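Local coordinates for protein Amuc_1100 (Akkermansia muciniphila, PDB 6KNY), which is of unknown function but probably sits in a membrane through a transmembrane helix, which the crystallised construct lacks, at residues A[102-107]-A[121-126]; A[128-133]-A[199-204]. All coordinates share one frame; numbering follows the deposited sequence.

Contact 1: residues A[102-107]-A[121-126]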
loop_
_atom_site.group_PDB
_atom_site.type_symbol
_atom_site.label_atom_id
_atom_site.label_comp_id
_atom_site.label_asym_id
_atom_site.label_seq_id
_atom_site.Cartn_x
_atom_site.Cartn_y
_atom_site.Cartn_z
ATOM N N LEU A 102 0.042 -5.937 6.052
ATOM C CA LEU A 102 -0.193 -4.922 5.023
ATOM C C LEU A 102 -1.026 -3.740 5.522
ATOM O O LEU A 102 -1.697 -3.075 4.723
ATOM C CB LEU A 102 -0.859 -5.547 3.790
ATOM C CG LEU A 102 0.031 -6.555 3.062
ATOM C CD1 LEU A 102 -0.785 -7.356 2.047
ATOM C CD2 LEU A 102 1.222 -5.862 2.398
ATOM N N GLY A 103 -1.010 -3.475 6.830
ATOM C CA GLY A 103 -1.815 -2.436 7.445
ATOM C C GLY A 103 -3.190 -2.870 7.908
ATOM O O GLY A 103 -3.951 -2.035 8.427
ATOM N N PHE A 104 -3.545 -4.142 7.749
ATOM C CA PHE A 104 -4.906 -4.586 8.023
ATOM C C PHE A 104 -4.957 -5.649 9.122
ATOM O O PHE A 104 -5.856 -6.500 9.122
ATOM C CB PHE A 104 -5.557 -5.123 6.748
ATOM C CG PHE A 104 -5.626 -4.128 5.602
ATOM C CD1 PHE A 104 -6.739 -3.298 5.442
ATOM C CD2 PHE A 104 -4.605 -4.056 4.659
ATOM C CE1 PHE A 104 -6.820 -2.418 4.357
ATOM C CE2 PHE A 104 -4.681 -3.171 3.574
ATOM C CZ PHE A 104 -5.777 -2.351 3.431
ATOM N N GLN A 105 -4.022 -5.613 10.084
ATOM C CA GLN A 105 -4.051 -6.614 11.148
ATOM C C GLN A 105 -5.309 -6.485 11.992
ATOM O O GLN A 105 -5.758 -7.464 12.598
ATOM C CB GLN A 105 -2.809 -6.517 12.046
ATOM C CG GLN A 105 -2.695 -7.710 13.025
ATOM C CD GLN A 105 -1.373 -7.758 13.781
ATOM O OE1 GLN A 105 -0.745 -6.727 14.019
ATOM N NE2 GLN A 105 -0.945 -8.965 14.159
ATOM N N VAL A 106 -5.915 -5.301 12.021
ATOM C CA VAL A 106 -7.185 -5.140 12.722
ATOM C C VAL A 106 -8.268 -6.083 12.185
ATOM O O VAL A 106 -9.265 -6.343 12.867
ATOM C CB VAL A 106 -7.617 -3.660 12.619
ATOM C CG1 VAL A 106 -7.940 -3.283 11.163
ATOM C CG2 VAL A 106 -8.784 -3.362 13.553
ATOM N N TYR A 107 -8.104 -6.602 10.972
ATOM C CA TYR A 107 -9.074 -7.527 10.401
ATOM C C TYR A 107 -8.520 -8.948 10.288
ATOM O O TYR A 107 -8.995 -9.737 9.461
ATOM C CB TYR A 107 -9.536 -7.008 9.038
ATOM C CG TYR A 107 -10.195 -5.642 9.120
ATOM C CD1 TYR A 107 -11.308 -5.439 9.926
ATOM C CD2 TYR A 107 -9.684 -4.554 8.412
ATOM C CE1 TYR A 107 -11.909 -4.189 10.023
ATOM C CE2 TYR A 107 -10.278 -3.294 8.503
ATOM C CZ TYR A 107 -11.394 -3.120 9.304
ATOM O OH TYR A 107 -12.016 -1.882 9.406
ATOM N N GLY A 121 -11.002 -3.205 -0.092
ATOM C CA GLY A 121 -10.417 -4.076 -1.106
ATOM C C GLY A 121 -9.596 -3.305 -2.118
ATOM O O GLY A 121 -8.563 -3.779 -2.584
ATOM N N PHE A 122 -10.049 -2.102 -2.473
ATOM C CA PHE A 122 -9.233 -1.221 -3.299
ATOM C C PHE A 122 -7.927 -0.899 -2.586
ATOM O O PHE A 122 -6.849 -1.023 -3.165
ATOM C CB PHE A 122 -9.989 0.074 -3.613
ATOM C CG PHE A 122 -9.104 1.174 -4.137
ATOM C CD1 PHE A 122 -8.720 1.193 -5.475
ATOM C CD2 PHE A 122 -8.622 2.165 -3.294
ATOM C CE1 PHE A 122 -7.881 2.197 -5.959
ATOM C CE2 PHE A 122 -7.797 3.167 -3.776
ATOM C CZ PHE A 122 -7.431 3.189 -5.099
ATOM N N GLU A 123 -8.013 -0.502 -1.314
ATOM C CA GLU A 123 -6.814 -0.117 -0.567
ATOM C C GLU A 123 -5.874 -1.297 -0.385
ATOM O O GLU A 123 -4.654 -1.167 -0.537
ATOM C CB GLU A 123 -7.197 0.478 0.789
ATOM C CG GLU A 123 -6.027 1.166 1.447
ATOM C CD GLU A 123 -6.388 1.861 2.736
ATOM O OE1 GLU A 123 -7.355 1.434 3.405
ATOM O OE2 GLU A 123 -5.678 2.824 3.090
ATOM N N LEU A 124 -6.429 -2.468 -0.071
ATOM C CA LEU A 124 -5.610 -3.667 0.063
ATOM C C LEU A 124 -4.928 -4.033 -1.253
ATOM O O LEU A 124 -3.748 -4.397 -1.264
ATOM C CB LEU A 124 -6.484 -4.818 0.566
ATOM C CG LEU A 124 -5.878 -6.230 0.557
ATOM C CD1 LEU A 124 -4.516 -6.273 1.265
ATOM C CD2 LEU A 124 -6.861 -7.252 1.159
ATOM N N LYS A 125 -5.652 -3.953 -2.375
ATOM C CA LYS A 125 -5.025 -4.311 -3.650
ATOM C C LYS A 125 -3.899 -3.349 -4.000
ATOM O O LYS A 125 -2.849 -3.774 -4.498
ATOM C CB LYS A 125 -6.061 -4.353 -4.785
ATOM C CG LYS A 125 -6.942 -5.602 -4.742
ATOM C CD LYS A 125 -6.634 -6.644 -5.860
ATOM C CE LYS A 125 -7.679 -7.772 -5.996
ATOM N NZ LYS A 125 -7.140 -9.175 -5.957
ATOM N N ALA A 126 -4.081 -2.050 -3.723
ATOM C CA ALA A 126 -3.037 -1.069 -4.019
ATOM C C ALA A 126 -1.812 -1.266 -3.123
ATOM O O ALA A 126 -0.665 -1.242 -3.603
ATOM C CB ALA A 126 -3.593 0.351 -3.863
#
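Phe104, in the loop that follows helix 97-100, packs against Leu124 and Glu123 of helix 117-134, and Leu102 of the same loop against Leu124. The apolar packing centres on the Phe104 ring. Its CZ lies 3.8 Å from CB of Leu124, while Phe104 CE2 meets the methyl CD1 of Leu124 at 3.9 Å, so the far end of the ring rests against the root and one branch of the leucine. With Phe104 CG anti to the carbonyl carbon (chi1 -59°), the ring reaches out from the loop to the helix. Leu102 adds a methyl contact, its CD1 4.0 Å from CD1 of Leu124, the two side chains meeting at about a right angle. Leu124 CD1 therefore touches both loop residues.

The ring also meets the helix backbone: Phe104 CZ lies 3.6 Å from Leu124 N, which sits oblique to the ring, and the carbonyl carbon of Glu123 lies at the ring edge, near its plane. The contact with the acidic side chain is van der Waals. The extended Glu123 carries its carboxylate past the ring, with OE1 4.0 Å from Phe104 CE1 and the two planes 84° apart. The charge is answered by Arg147, which forms a salt bridge to Glu123 and also bonds the carbonyl O of Gly103, tying the acid and the loop to one guanidinium group.

No hydrogen bond crosses between the segments; within the loop, Tyr107 N donates to Phe104 O at 2.9 Å. Phe73 of helix 70-91 meets the Phe104 ring edge-to-face and also touches Leu124, while Leu84 of that helix touches Leu102. Here a loop plugs aromatic and aliphatic side chains into the buried interface between helices 70-91 and 117-134, within an alpha+beta fold whose helix 117-134 also packs on strand 265-276.

Contact 2: residues A[128-133]-A[199-204]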
loop_
_atom_site.group_PDB
_atom_site.type_symbol
_atom_site.label_atom_id
_atom_site.label_comp_id
_atom_site.label_asym_id
_atom_site.label_seq_id
_atom_site.Cartn_x
_atom_site.Cartn_y
_atom_site.Cartn_z
ATOM N N ASN A 128 -0.971 -4.022 -1.448
ATOM C CA ASN A 128 -0.375 -5.295 -1.853
ATOM C C ASN A 128 0.535 -5.136 -3.061
ATOM O O ASN A 128 1.631 -5.702 -3.103
ATOM C CB ASN A 128 -1.444 -6.340 -2.176
ATOM C CG ASN A 128 -0.822 -7.682 -2.550
ATOM O OD1 ASN A 128 -0.161 -8.318 -1.728
ATOM N ND2 ASN A 128 -0.960 -8.068 -3.803
ATOM N N SER A 129 0.079 -4.392 -4.066
ATOM C CA SER A 129 0.886 -4.206 -5.268
ATOM C C SER A 129 2.147 -3.407 -4.962
ATOM O O SER A 129 3.241 -3.742 -5.439
ATOM C CB SER A 129 0.059 -3.515 -6.351
ATOM O OG SER A 129 0.876 -3.194 -7.457
ATOM N N LEU A 130 2.010 -2.337 -4.169
ATOM C CA LEU A 130 3.160 -1.510 -3.780
ATOM C C LEU A 130 4.210 -2.318 -3.023
ATOM O O LEU A 130 5.392 -2.311 -3.374
ATOM C CB LEU A 130 2.693 -0.338 -2.906
ATOM C CG LEU A 130 3.813 0.550 -2.330
ATOM C CD1 LEU A 130 4.759 1.034 -3.429
ATOM C CD2 LEU A 130 3.225 1.732 -1.566
ATOM N N VAL A 131 3.804 -3.003 -1.958
ATOM C CA VAL A 131 4.795 -3.714 -1.157
ATOM C C VAL A 131 5.490 -4.784 -1.996
ATOM O O VAL A 131 6.701 -5.007 -1.871
ATOM C CB VAL A 131 4.137 -4.289 0.104
ATOM C CG1 VAL A 131 5.131 -5.149 0.879
ATOM C CG2 VAL A 131 3.656 -3.137 0.987
ATOM N N ASN A 132 4.748 -5.426 -2.903
ATOM C CA ASN A 132 5.349 -6.466 -3.737
ATOM C C ASN A 132 6.404 -5.901 -4.682
ATOM O O ASN A 132 7.454 -6.525 -4.888
ATOM C CB ASN A 132 4.260 -7.220 -4.496
ATOM C CG ASN A 132 3.654 -8.327 -3.660
ATOM O OD1 ASN A 132 4.322 -9.312 -3.346
ATOM N ND2 ASN A 132 2.415 -8.149 -3.244
ATOM N N LYS A 133 6.164 -4.714 -5.249
ATOM C CA LYS A 133 7.229 -4.049 -6.000
ATOM C C LYS A 133 8.424 -3.707 -5.103
ATOM O O LYS A 133 9.580 -3.838 -5.522
ATOM C CB LYS A 133 6.689 -2.793 -6.695
ATOM N N TYR A 199 -1.775 2.577 -9.674
ATOM C CA TYR A 199 -2.192 3.161 -8.409
ATOM C C TYR A 199 -1.331 4.382 -8.140
ATOM O O TYR A 199 -0.113 4.331 -8.327
ATOM C CB TYR A 199 -2.060 2.145 -7.269
ATOM C CG TYR A 199 -2.980 0.949 -7.398
ATOM C CD1 TYR A 199 -4.321 1.035 -7.032
ATOM C CD2 TYR A 199 -2.508 -0.272 -7.872
ATOM C CE1 TYR A 199 -5.158 -0.065 -7.119
ATOM C CE2 TYR A 199 -3.341 -1.378 -7.973
ATOM C CZ TYR A 199 -4.662 -1.265 -7.607
ATOM O OH TYR A 199 -5.498 -2.357 -7.710
ATOM N N LEU A 200 -1.960 5.477 -7.706
ATOM C CA LEU A 200 -1.260 6.738 -7.459
ATOM C C LEU A 200 -1.005 6.903 -5.959
ATOM O O LEU A 200 -1.936 7.170 -5.186
ATOM C CB LEU A 200 -2.066 7.915 -8.012
ATOM C CG LEU A 200 -1.521 9.341 -7.781
ATOM C CD1 LEU A 200 -0.123 9.502 -8.365
ATOM C CD2 LEU A 200 -2.500 10.365 -8.419
ATOM N N PHE A 201 0.253 6.744 -5.551
ATOM C CA PHE A 201 0.691 7.051 -4.188
ATOM C C PHE A 201 1.437 8.372 -4.221
ATOM O O PHE A 201 2.372 8.542 -5.016
ATOM C CB PHE A 201 1.619 5.972 -3.623
ATOM C CG PHE A 201 0.933 4.679 -3.288
ATOM C CD1 PHE A 201 0.398 4.467 -2.025
ATOM C CD2 PHE A 201 0.863 3.646 -4.231
ATOM C CE1 PHE A 201 -0.221 3.259 -1.707
ATOM C CE2 PHE A 201 0.252 2.441 -3.915
ATOM C CZ PHE A 201 -0.280 2.243 -2.657
ATOM N N THR A 202 1.028 9.305 -3.376
ATOM C CA THR A 202 1.708 10.584 -3.322
ATOM C C THR A 202 2.432 10.685 -1.987
ATOM O O THR A 202 2.017 10.078 -0.998
ATOM C CB THR A 202 0.718 11.739 -3.540
ATOM O OG1 THR A 202 1.453 12.962 -3.717
ATOM C CG2 THR A 202 -0.228 11.874 -2.350
ATOM N N VAL A 203 3.560 11.387 -1.981
ATOM C CA VAL A 203 4.457 11.386 -0.827
ATOM C C VAL A 203 4.095 12.573 0.055
ATOM O O VAL A 203 4.307 13.729 -0.323
ATOM C CB VAL A 203 5.931 11.438 -1.247
ATOM C CG1 VAL A 203 6.828 11.622 -0.018
ATOM C CG2 VAL A 203 6.316 10.172 -2.002
ATOM N N ASN A 204 3.529 12.284 1.225
ATOM C CA ASN A 204 3.282 13.323 2.212
ATOM C C ASN A 204 4.576 13.736 2.903
ATOM O O ASN A 204 4.850 14.933 3.058
ATOM C CB ASN A 204 2.253 12.838 3.225
ATOM C CG ASN A 204 1.962 13.863 4.285
ATOM O OD1 ASN A 204 1.581 15.005 3.981
ATOM N ND2 ASN A 204 2.149 13.476 5.536
#
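Helix-on-sheet packing joins helix 117-134 to strand 201-210, an outermost strand of the mixed sheet, and Leu130 and Phe201 carry it. The methyl CD2 of Leu130 sits over the centre of one face of the Phe201 ring, 3.6 Å from the centroid and 9° off the ring normal, a nearly axial CH-pi contact. All six ring carbons lie at similar distances from that methyl, the nearest being Phe201 CZ at 3.7 Å from Leu130 CD2. Leu130 CB adds a second point near the ring's end, 3.8 Å from Phe201 CE2. Leu130 has its CG anti to the backbone N (chi1 175°), which carries the branch outward from the helix to the ring.

Within the helix, Asn132 ND2 gives a bent hydrogen bond to Asn128 O, while the backbone N of Asn132 reaches the same oxygen from the opposite face of the carbonyl plane. A looser touch, less certain because Ser129 has two conformers, occurs at the start of 199-204, where CB of Ser129 approaches the Tyr199 ring.

Phe201 also packs on Ala126 and on Leu273 of strand 265-276, to which Leu200 and Thr202 are joined by backbone hydrogen bonds. An alanine in place of Phe201 would remove the aromatic face and is likely to leave the Leu130 methyl without its partner, with a gap between helix and strand. No hydrogen bond links the two segments, so their attachment rests on dispersion and CH-pi attraction, which depend on close fit and not on charge.

Overall arrangement
Both contacts draw on helix 117-134, contact 1 from its earlier turns and contact 2 from its later ones, with centres 12 Å apart. Contact 1 joins the helix to the loop after helix 97-100; contact 2 joins it to the edge of the sheet. They also touch directly: Ala126 CB lies 3.3 Å from Tyr199 CD1, Phe122 CE1 is 3.7 Å from Tyr199 CE1, and Ala126 O is 3.6 Å from Phe201 CZ, so residues 121-126 bridge loop and strand packing. Contact 1 is complete in sequence before contact 2 begins. Their centres lie about 8 Å (contact 1) and 5 Å (contact 2) from the chain centre; contact 1 is buried and contact 2 partly buried.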